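Local coordinates for hypothetical protein PA2218 (Pseudomonas aeruginosa, PDB 2HDW) that is uncharacterised but adopts the alpha/beta hydrolase fold and probably acts as a hydrolase on a substrate not yet identified, at residues Ala197-Thr202 and Leu310-Glu315; Lys212-Ser217 and Arg316-Tyr321; Leu260-Asp265 and Gly341-Asp346. All blocks are in the same frame, centred on the assembly; numbering follows the deposited sequence.

Interaction 1 of 3, residues Ala197-Thr202 and Leu310-Glu315; sequences AVVTST and LLIHGE
Strands 197-201 and 310-314 run side by side in the same direction, 12° apart with axes 4.7 Å from each other, as neighbours in the central sheet of the alpha/beta hydrolase fold. Four backbone hydrogen bonds alternate between them in the parallel pattern: L310 N to V198 O, T200 N to L310 O, I312 N to T200 O, and T202 N to I312 O at 2.8 Å. The last bond carries the pairing just past the end of strand 197-201. V199, S201, L310 and I312 share one face of the sheet, where CG2 of V199 lies 3.9 Å from CB of L310 and CG1 of V199 meets CD1 of I312; F362 and I359 of helix 356-366 cover this side. On the other face T200 and L311 point the same way. T200 OG1 stands between its backbone N and carbonyl carbon (chi1 58°), 3.4 Å from L311 CB, and shares a water with I312 O. Helix 180-191 touches this face through L186. At the C-terminal end, the T202 and H313 side chains cross at about a right angle. The imidazole has hydrogen bonds, ND1 with S323 and NE2 with S319, which should fix its rotation. A CH-pi contact closes the pair: T202 CA sits 3.5 Å from the ring centroid, while a second water joins T202 OG1 to G314 N, 2.8 Å from each.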
loop_
_atom_site.group_PDB
_atom_site.type_symbol
_atom_site.label_atom_id
_atom_site.label_comp_id
_atom_site.label_asym_id
_atom_site.label_seq_id
_atom_site.Cartn_x
_atom_site.Cartn_y
_atom_site.Cartn_z
ATOM N N ALA A 197 -15.032 5.241 -3.994
ATOM C CA ALA A 197 -14.276 5.099 -5.234
ATOM C C ALA A 197 -12.878 4.631 -4.881
ATOM O O ALA A 197 -12.434 4.811 -3.748
ATOM C CB ALA A 197 -14.218 6.437 -5.974
ATOM N N VAL A 198 -12.184 4.042 -5.853
ATOM C CA VAL A 198 -10.846 3.521 -5.620
ATOM C C VAL A 198 -9.922 3.674 -6.825
ATOM O O VAL A 198 -10.318 3.433 -7.968
ATOM C CB VAL A 198 -10.898 2.010 -5.238
ATOM C CG1 VAL A 198 -11.545 1.205 -6.369
ATOM C CG2 VAL A 198 -9.494 1.489 -4.952
ATOM N N VAL A 199 -8.689 4.078 -6.538
ATOM C CA VAL A 199 -7.638 4.247 -7.538
ATOM C C VAL A 199 -6.476 3.360 -7.119
ATOM O O VAL A 199 -6.186 3.255 -5.933
ATOM C CB VAL A 199 -7.098 5.699 -7.568
ATOM C CG1 VAL A 199 -5.752 5.741 -8.306
ATOM C CG2 VAL A 199 -8.091 6.613 -8.246
ATOM N N THR A 200 -5.827 2.707 -8.079
ATOM C CA THR A 200 -4.660 1.891 -7.769
ATOM C C THR A 200 -3.528 2.468 -8.607
ATOM O O THR A 200 -3.755 2.933 -9.725
ATOM C CB THR A 200 -4.844 0.398 -8.141
ATOM O OG1 THR A 200 -5.132 0.274 -9.540
ATOM C CG2 THR A 200 -5.964 -0.227 -7.322
ATOM N N SER A 201 -2.317 2.463 -8.064
ATOM C CA SER A 201 -1.175 2.991 -8.799
ATOM C C SER A 201 -0.080 1.932 -8.907
ATOM O O SER A 201 0.380 1.407 -7.892
ATOM C CB SER A 201 -0.630 4.243 -8.103
ATOM O OG SER A 201 0.337 4.897 -8.910
ATOM N N THR A 202 0.314 1.615 -10.140
ATOM C CA THR A 202 1.363 0.623 -10.407
ATOM C C THR A 202 1.247 -0.562 -9.431
ATOM O O THR A 202 2.211 -0.966 -8.772
ATOM C CB THR A 202 2.778 1.304 -10.335
ATOM O OG1 THR A 202 3.762 0.422 -10.885
ATOM C CG2 THR A 202 3.158 1.662 -8.891
ATOM N N LEU A 310 -10.265 3.166 -10.993
ATOM C CA LEU A 310 -9.317 3.755 -11.931
ATOM C C LEU A 310 -7.966 3.118 -11.630
ATOM O O LEU A 310 -7.362 3.402 -10.598
ATOM C CB LEU A 310 -9.225 5.277 -11.747
ATOM C CG LEU A 310 -8.066 5.957 -12.496
ATOM C CD1 LEU A 310 -8.197 5.698 -13.999
ATOM C CD2 LEU A 310 -8.058 7.453 -12.214
ATOM N N LEU A 311 -7.505 2.234 -12.503
ATOM C CA LEU A 311 -6.212 1.599 -12.297
ATOM C C LEU A 311 -5.202 2.355 -13.155
ATOM O O LEU A 311 -5.393 2.501 -14.361
ATOM C CB LEU A 311 -6.268 0.122 -12.696
ATOM C CG LEU A 311 -7.340 -0.695 -11.961
ATOM C CD1 LEU A 311 -8.609 -0.702 -12.801
ATOM C CD2 LEU A 311 -6.864 -2.134 -11.742
ATOM N N ILE A 312 -4.141 2.846 -12.522
ATOM C CA ILE A 312 -3.107 3.619 -13.207
ATOM C C ILE A 312 -1.811 2.812 -13.268
ATOM O O ILE A 312 -1.421 2.202 -12.280
ATOM C CB ILE A 312 -2.856 4.949 -12.449
ATOM C CG1 ILE A 312 -4.189 5.676 -12.248
ATOM C CG2 ILE A 312 -1.866 5.826 -13.217
ATOM C CD1 ILE A 312 -4.087 7.004 -11.507
ATOM N N HIS A 313 -1.139 2.811 -14.418
ATOM C CA HIS A 313 0.094 2.038 -14.546
ATOM C C HIS A 313 1.028 2.535 -15.649
ATOM O O HIS A 313 0.584 2.954 -16.724
ATOM C CB HIS A 313 -0.240 0.560 -14.800
ATOM C CG HIS A 313 0.661 -0.394 -14.080
ATOM N ND1 HIS A 313 0.201 -1.272 -13.121
ATOM C CD2 HIS A 313 2.002 -0.573 -14.140
ATOM C CE1 HIS A 313 1.220 -1.946 -12.617
ATOM N NE2 HIS A 313 2.324 -1.541 -13.217
ATOM N N GLY A 314 2.327 2.487 -15.366
ATOM C CA GLY A 314 3.318 2.909 -16.334
ATOM C C GLY A 314 3.403 1.924 -17.485
ATOM O O GLY A 314 3.349 0.707 -17.285
ATOM N N GLU A 315 3.536 2.460 -18.693
ATOM C CA GLU A 315 3.626 1.673 -19.921
ATOM C C GLU A 315 4.773 0.659 -19.913
ATOM O O GLU A 315 4.617 -0.475 -20.373
ATOM C CB GLU A 315 3.823 2.621 -21.113
ATOM C CG GLU A 315 3.892 1.943 -22.476
ATOM C CD GLU A 315 4.724 2.736 -23.483
ATOM O OE1 GLU A 315 5.012 3.924 -23.229
ATOM O OE2 GLU A 315 5.089 2.170 -24.536
HETATM O O HOH W 1 -2.518 0.087 -10.818
HETATM O O HOH W 2 4.089 1.965 -13.214
#

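Interaction 2 of 3, residues Lys212-Ser217 and Arg316-Tyr321; sequences KGYNDS and RAHSRY
G213 opens the contact with its carbonyl, whose O is linked to Y321 OH by one water lying 2.7 Å from each. It also begins a type II beta turn, G213 to D216, that follows helix 206-212, and this surface turn meets the start of helix 320-329. The positive phi of G213, which favours glycine, takes the chain out of the helix. Y214 comes next. Its CA is 3.6 Å from Y321 OH, and its ring reaches H318, CE1 approaching the edge of the imidazole 3.9 Å from CD2; the two rings meet obliquely. Both side chains also hydrogen-bond to Y204, through Y214 OH and H318 NE2, and F259 packs against both rings, stacked on H318 and edge-to-face with Y214. N215 then supplies the direct bond of the contact: its backbone N donates to Y321 OH at 2.8 Å, almost perfectly straight at 178°. The phenol oxygen therefore has two polar partners, the amide and the water, and the water lies near the ring plane. With CG anti to the carbonyl carbon (chi1 -70°), the N215 side chain leans over the phenol, its amide plane 32° from that of the ring. OD1 rests 3.5 Å above one face, offset toward the rim beside CD2 and CE2.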
loop_
_atom_site.group_PDB
_atom_site.type_symbol
_atom_site.label_atom_id
_atom_site.label_comp_id
_atom_site.label_asym_id
_atom_site.label_seq_id
_atom_site.Cartn_x
_atom_site.Cartn_y
_atom_site.Cartn_z
ATOM N N LYS A 212 2.543 -17.399 -7.707
ATOM C CA LYS A 212 3.004 -17.729 -9.059
ATOM C C LYS A 212 4.289 -17.038 -9.527
ATOM O O LYS A 212 4.752 -17.289 -10.641
ATOM C CB LYS A 212 1.899 -17.416 -10.073
ATOM C CG LYS A 212 0.559 -18.082 -9.789
ATOM C CD LYS A 212 -0.483 -17.645 -10.811
ATOM C CE LYS A 212 -1.805 -18.374 -10.611
ATOM N NZ LYS A 212 -2.850 -17.900 -11.571
ATOM N N GLY A 213 4.866 -16.180 -8.691
ATOM C CA GLY A 213 6.072 -15.473 -9.093
ATOM C C GLY A 213 5.749 -14.460 -10.183
ATOM O O GLY A 213 4.576 -14.238 -10.498
ATOM N N TYR A 214 6.776 -13.843 -10.764
ATOM C CA TYR A 214 6.565 -12.862 -11.823
ATOM C C TYR A 214 6.182 -13.525 -13.144
ATOM O O TYR A 214 6.887 -14.400 -13.643
ATOM C CB TYR A 214 7.821 -12.011 -12.015
ATOM C CG TYR A 214 8.015 -10.982 -10.930
ATOM C CD1 TYR A 214 7.151 -9.893 -10.818
ATOM C CD2 TYR A 214 9.057 -11.093 -10.011
ATOM C CE1 TYR A 214 7.318 -8.938 -9.817
ATOM C CE2 TYR A 214 9.236 -10.141 -9.001
ATOM C CZ TYR A 214 8.360 -9.066 -8.914
ATOM O OH TYR A 214 8.527 -8.117 -7.937
ATOM N N ASN A 215 5.057 -13.098 -13.706
ATOM C CA ASN A 215 4.573 -13.647 -14.968
ATOM C C ASN A 215 4.400 -15.166 -14.904
ATOM O O ASN A 215 4.795 -15.885 -15.822
ATOM C CB ASN A 215 5.532 -13.269 -16.097
ATOM C CG ASN A 215 5.492 -11.786 -16.422
ATOM O OD1 ASN A 215 4.498 -11.281 -16.957
ATOM N ND2 ASN A 215 6.568 -11.079 -16.095
ATOM N N ASP A 216 3.805 -15.641 -13.814
ATOM C CA ASP A 216 3.559 -17.067 -13.614
ATOM C C ASP A 216 4.782 -17.936 -13.910
ATOM O O ASP A 216 4.735 -18.811 -14.769
ATOM C CB ASP A 216 2.396 -17.526 -14.499
ATOM C CG ASP A 216 1.096 -16.811 -14.178
ATOM O OD1 ASP A 216 0.054 -17.211 -14.737
ATOM O OD2 ASP A 216 1.112 -15.850 -13.377
ATOM N N SER A 217 5.872 -17.709 -13.188
ATOM C CA SER A 217 7.087 -18.483 -13.405
ATOM C C SER A 217 7.249 -19.649 -12.432
ATOM O O SER A 217 8.188 -20.436 -12.549
ATOM C CB SER A 217 8.307 -17.566 -13.314
ATOM O OG SER A 217 8.332 -16.880 -12.076
ATOM N N ARG A 316 5.923 1.074 -19.394
ATOM C CA ARG A 316 7.105 0.221 -19.377
ATOM C C ARG A 316 7.296 -0.571 -18.091
ATOM O O ARG A 316 8.320 -1.232 -17.922
ATOM C CB ARG A 316 8.356 1.071 -19.616
ATOM C CG ARG A 316 8.221 2.092 -20.739
ATOM C CD ARG A 316 7.924 1.437 -22.074
ATOM N NE ARG A 316 9.076 1.453 -22.975
ATOM C CZ ARG A 316 10.238 0.853 -22.726
ATOM N NH1 ARG A 316 10.416 0.183 -21.593
ATOM N NH2 ARG A 316 11.220 0.907 -23.619
ATOM N N ALA A 317 6.324 -0.510 -17.189
ATOM C CA ALA A 317 6.441 -1.225 -15.921
ATOM C C ALA A 317 6.394 -2.741 -16.090
ATOM O O ALA A 317 5.556 -3.273 -16.821
ATOM C CB ALA A 317 5.341 -0.771 -14.960
ATOM N N HIS A 318 7.306 -3.428 -15.410
ATOM C CA HIS A 318 7.377 -4.888 -15.453
ATOM C C HIS A 318 6.105 -5.458 -14.837
ATOM O O HIS A 318 5.716 -6.600 -15.095
ATOM C CB HIS A 318 8.563 -5.376 -14.620
ATOM C CG HIS A 318 8.412 -5.105 -13.154
ATOM N ND1 HIS A 318 8.530 -3.842 -12.613
ATOM C CD2 HIS A 318 8.092 -5.924 -12.125
ATOM C CE1 HIS A 318 8.289 -3.894 -11.316
ATOM N NE2 HIS A 318 8.019 -5.147 -10.993
ATOM N N SER A 319 5.467 -4.643 -14.009
ATOM C CA SER A 319 4.263 -5.036 -13.292
ATOM C C SER A 319 2.957 -4.609 -13.951
ATOM O O SER A 319 1.883 -4.823 -13.388
ATOM C CB SER A 319 4.313 -4.425 -11.901
ATOM O OG SER A 319 4.514 -3.029 -12.039
ATOM N N ARG A 320 3.037 -4.005 -15.128
ATOM C CA ARG A 320 1.821 -3.540 -15.782
ATOM C C ARG A 320 0.762 -4.620 -15.928
ATOM O O ARG A 320 -0.436 -4.334 -15.863
ATOM C CB ARG A 320 2.130 -2.954 -17.159
ATOM C CG ARG A 320 0.920 -2.287 -17.803
ATOM C CD ARG A 320 1.242 -1.724 -19.177
ATOM N NE ARG A 320 1.574 -2.781 -20.122
ATOM C CZ ARG A 320 1.945 -2.573 -21.382
ATOM N NH1 ARG A 320 2.032 -1.333 -21.854
ATOM N NH2 ARG A 320 2.229 -3.608 -22.170
ATOM N N TYR A 321 1.189 -5.863 -16.116
ATOM C CA TYR A 321 0.231 -6.941 -16.296
ATOM C C TYR A 321 -0.712 -7.141 -15.107
ATOM O O TYR A 321 -1.844 -7.591 -15.290
ATOM C CB TYR A 321 0.952 -8.248 -16.640
ATOM C CG TYR A 321 1.629 -8.945 -15.487
ATOM C CD1 TYR A 321 0.971 -9.948 -14.777
ATOM C CD2 TYR A 321 2.952 -8.658 -15.153
ATOM C CE1 TYR A 321 1.615 -10.658 -13.771
ATOM C CE2 TYR A 321 3.607 -9.359 -14.148
ATOM C CZ TYR A 321 2.932 -10.360 -13.465
ATOM O OH TYR A 321 3.573 -11.065 -12.482
HETATM O O HOH W 3 2.265 -13.009 -11.134
#

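Interaction 3 of 3, residues Leu260-Asp265 and Gly341-Asp346; sequences LVDYHD and GASHVD
V345 and D262 form the apolar half of the first shell, CG2 of the valine lying 3.8 Å from CB of D262 and 3.9 Å from CD1 of Y263. In the other half, the edge of the Y263 ring is directed at the face of H344 in an offset edge-to-face pair, with centroids 5.2 Å apart and planes at 66°. The phenol oxygen of Y263 lies over that imidazole face, 3.2 Å above its plane and toward the rim. The Y263 hydroxyl also hydrogen-bonds Y204 OH, whose ring meets H344. In alpha/beta hydrolases the loop after the last strand of the sheet usually carries the catalytic histidine, and the position of H344 is consistent with that role, which is not established here. A single water ties the polar groups together: it donates to D262 OD2 at 2.7 Å, accepts from V345 N at 3.0 Å and makes a weak contact with S343 OG. Q258, one turn earlier in the helix, binds D262 OD1, so both oxygens of this carboxylate have partners. Further out, a capping box shapes the loop. S343 N donates to D346 OD2 at 2.8 Å, approaching from above the carboxylate plane, and D346 N donates back to S343 OG. The contact thus sets helix 258-267 against the loop that leaves strand 334-339 and leads into helix 346-349, whose Y348 touches both Y263 and H344.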
loop_
_atom_site.group_PDB
_atom_site.type_symbol
_atom_site.label_atom_id
_atom_site.label_comp_id
_atom_site.label_asym_id
_atom_site.label_seq_id
_atom_site.Cartn_x
_atom_site.Cartn_y
_atom_site.Cartn_z
ATOM N N LEU A 260 14.659 -4.456 -10.653
ATOM C CA LEU A 260 15.216 -4.687 -9.322
ATOM C C LEU A 260 16.219 -3.580 -9.013
ATOM O O LEU A 260 16.331 -3.123 -7.873
ATOM C CB LEU A 260 15.899 -6.055 -9.251
ATOM C CG LEU A 260 14.904 -7.211 -9.305
ATOM C CD1 LEU A 260 15.638 -8.541 -9.300
ATOM C CD2 LEU A 260 13.965 -7.108 -8.105
ATOM N N VAL A 261 16.946 -3.149 -10.036
ATOM C CA VAL A 261 17.908 -2.066 -9.874
ATOM C C VAL A 261 17.120 -0.805 -9.531
ATOM O O VAL A 261 17.546 0.010 -8.708
ATOM C CB VAL A 261 18.695 -1.821 -11.168
ATOM C CG1 VAL A 261 19.621 -0.623 -10.989
ATOM C CG2 VAL A 261 19.500 -3.075 -11.530
ATOM N N ASP A 262 15.963 -0.653 -10.173
ATOM C CA ASP A 262 15.100 0.496 -9.922
ATOM C C ASP A 262 14.665 0.514 -8.461
ATOM O O ASP A 262 14.703 1.560 -7.811
ATOM C CB ASP A 262 13.849 0.445 -10.803
ATOM C CG ASP A 262 14.143 0.737 -12.263
ATOM O OD1 ASP A 262 15.269 1.181 -12.582
ATOM O OD2 ASP A 262 13.234 0.528 -13.093
ATOM N N TYR A 263 14.235 -0.641 -7.953
ATOM C CA TYR A 263 13.794 -0.737 -6.564
ATOM C C TYR A 263 14.915 -0.329 -5.618
ATOM O O TYR A 263 14.692 0.396 -4.649
ATOM C CB TYR A 263 13.349 -2.162 -6.225
ATOM C CG TYR A 263 11.917 -2.488 -6.593
ATOM C CD1 TYR A 263 10.879 -1.605 -6.294
ATOM C CD2 TYR A 263 11.589 -3.710 -7.176
ATOM C CE1 TYR A 263 9.544 -1.937 -6.563
ATOM C CE2 TYR A 263 10.259 -4.055 -7.447
ATOM C CZ TYR A 263 9.244 -3.163 -7.137
ATOM O OH TYR A 263 7.933 -3.506 -7.389
ATOM N N HIS A 264 16.122 -0.810 -5.896
ATOM C CA HIS A 264 17.273 -0.467 -5.072
ATOM C C HIS A 264 17.519 1.038 -5.102
ATOM O O HIS A 264 17.732 1.661 -4.065
ATOM C CB HIS A 264 18.532 -1.183 -5.572
ATOM C CG HIS A 264 19.799 -0.634 -4.993
ATOM N ND1 HIS A 264 20.344 0.566 -5.398
ATOM C CD2 HIS A 264 20.599 -1.093 -4.003
ATOM C CE1 HIS A 264 21.423 0.823 -4.682
ATOM N NE2 HIS A 264 21.602 -0.169 -3.828
ATOM N N ASP A 265 17.488 1.622 -6.295
ATOM C CA ASP A 265 17.732 3.053 -6.427
ATOM C C ASP A 265 16.730 3.895 -5.659
ATOM O O ASP A 265 17.008 5.039 -5.312
ATOM C CB ASP A 265 17.736 3.456 -7.898
ATOM C CG ASP A 265 18.930 2.895 -8.642
ATOM O OD1 ASP A 265 19.885 2.442 -7.976
ATOM O OD2 ASP A 265 18.916 2.910 -9.885
ATOM N N GLY A 341 5.584 5.557 -21.424
ATOM C CA GLY A 341 6.988 5.499 -21.055
ATOM C C GLY A 341 7.374 5.439 -19.590
ATOM O O GLY A 341 8.555 5.569 -19.269
ATOM N N ALA A 342 6.411 5.228 -18.699
ATOM C CA ALA A 342 6.715 5.180 -17.275
ATOM C C ALA A 342 7.066 3.780 -16.769
ATOM O O ALA A 342 6.500 2.774 -17.211
ATOM C CB ALA A 342 5.544 5.745 -16.478
ATOM N N SER A 343 8.016 3.723 -15.843
ATOM C CA SER A 343 8.433 2.454 -15.255
ATOM C C SER A 343 7.584 2.249 -14.009
ATOM O O SER A 343 6.659 3.018 -13.753
ATOM C CB SER A 343 9.898 2.513 -14.842
ATOM O OG SER A 343 10.055 3.379 -13.730
ATOM N N HIS A 344 7.917 1.227 -13.226
ATOM C CA HIS A 344 7.184 0.946 -11.999
ATOM C C HIS A 344 7.496 2.001 -10.940
ATOM O O HIS A 344 6.594 2.686 -10.440
ATOM C CB HIS A 344 7.544 -0.446 -11.469
ATOM C CG HIS A 344 6.807 -0.824 -10.219
ATOM N ND1 HIS A 344 7.171 -0.364 -8.972
ATOM C CD2 HIS A 344 5.691 -1.566 -10.034
ATOM C CE1 HIS A 344 6.310 -0.807 -8.073
ATOM N NE2 HIS A 344 5.401 -1.537 -8.692
ATOM N N VAL A 345 8.777 2.141 -10.599
ATOM C CA VAL A 345 9.177 3.110 -9.586
ATOM C C VAL A 345 8.872 4.555 -9.984
ATOM O O VAL A 345 8.820 5.433 -9.129
ATOM C CB VAL A 345 10.679 2.959 -9.231
ATOM C CG1 VAL A 345 11.096 4.030 -8.250
ATOM C CG2 VAL A 345 10.923 1.580 -8.608
ATOM N N ASP A 346 8.649 4.808 -11.269
ATOM C CA ASP A 346 8.319 6.169 -11.700
ATOM C C ASP A 346 7.068 6.681 -10.995
ATOM O O ASP A 346 6.971 7.868 -10.674
ATOM C CB ASP A 346 8.055 6.238 -13.206
ATOM C CG ASP A 346 9.318 6.402 -14.020
ATOM O OD1 ASP A 346 10.350 6.844 -13.468
ATOM O OD2 ASP A 346 9.263 6.099 -15.227
HETATM O O HOH W 4 10.717 0.464 -12.096
#

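How the interactions relate
Interaction 1 belongs to the buried sheet and relies on regular backbone bonds between strands; interaction 3 is also largely buried, yet joins a helix to a loop through rings, a valine and one water. Interaction 2 lies at the surface, where a single straight backbone-to-phenol bond replaces the ladder. Interactions 1 and 2 are continuous in the chain, because segment 310-315 is followed directly by 316-321, which leads from strand 309-314 into helix 320-329. All three converge beyond the strand ends: S319 of interaction 2 reaches H313 of interaction 1, H318 packs on H344, and the 341-346 loop is tied back by a probable hydrogen bond from R316 N to A342 O.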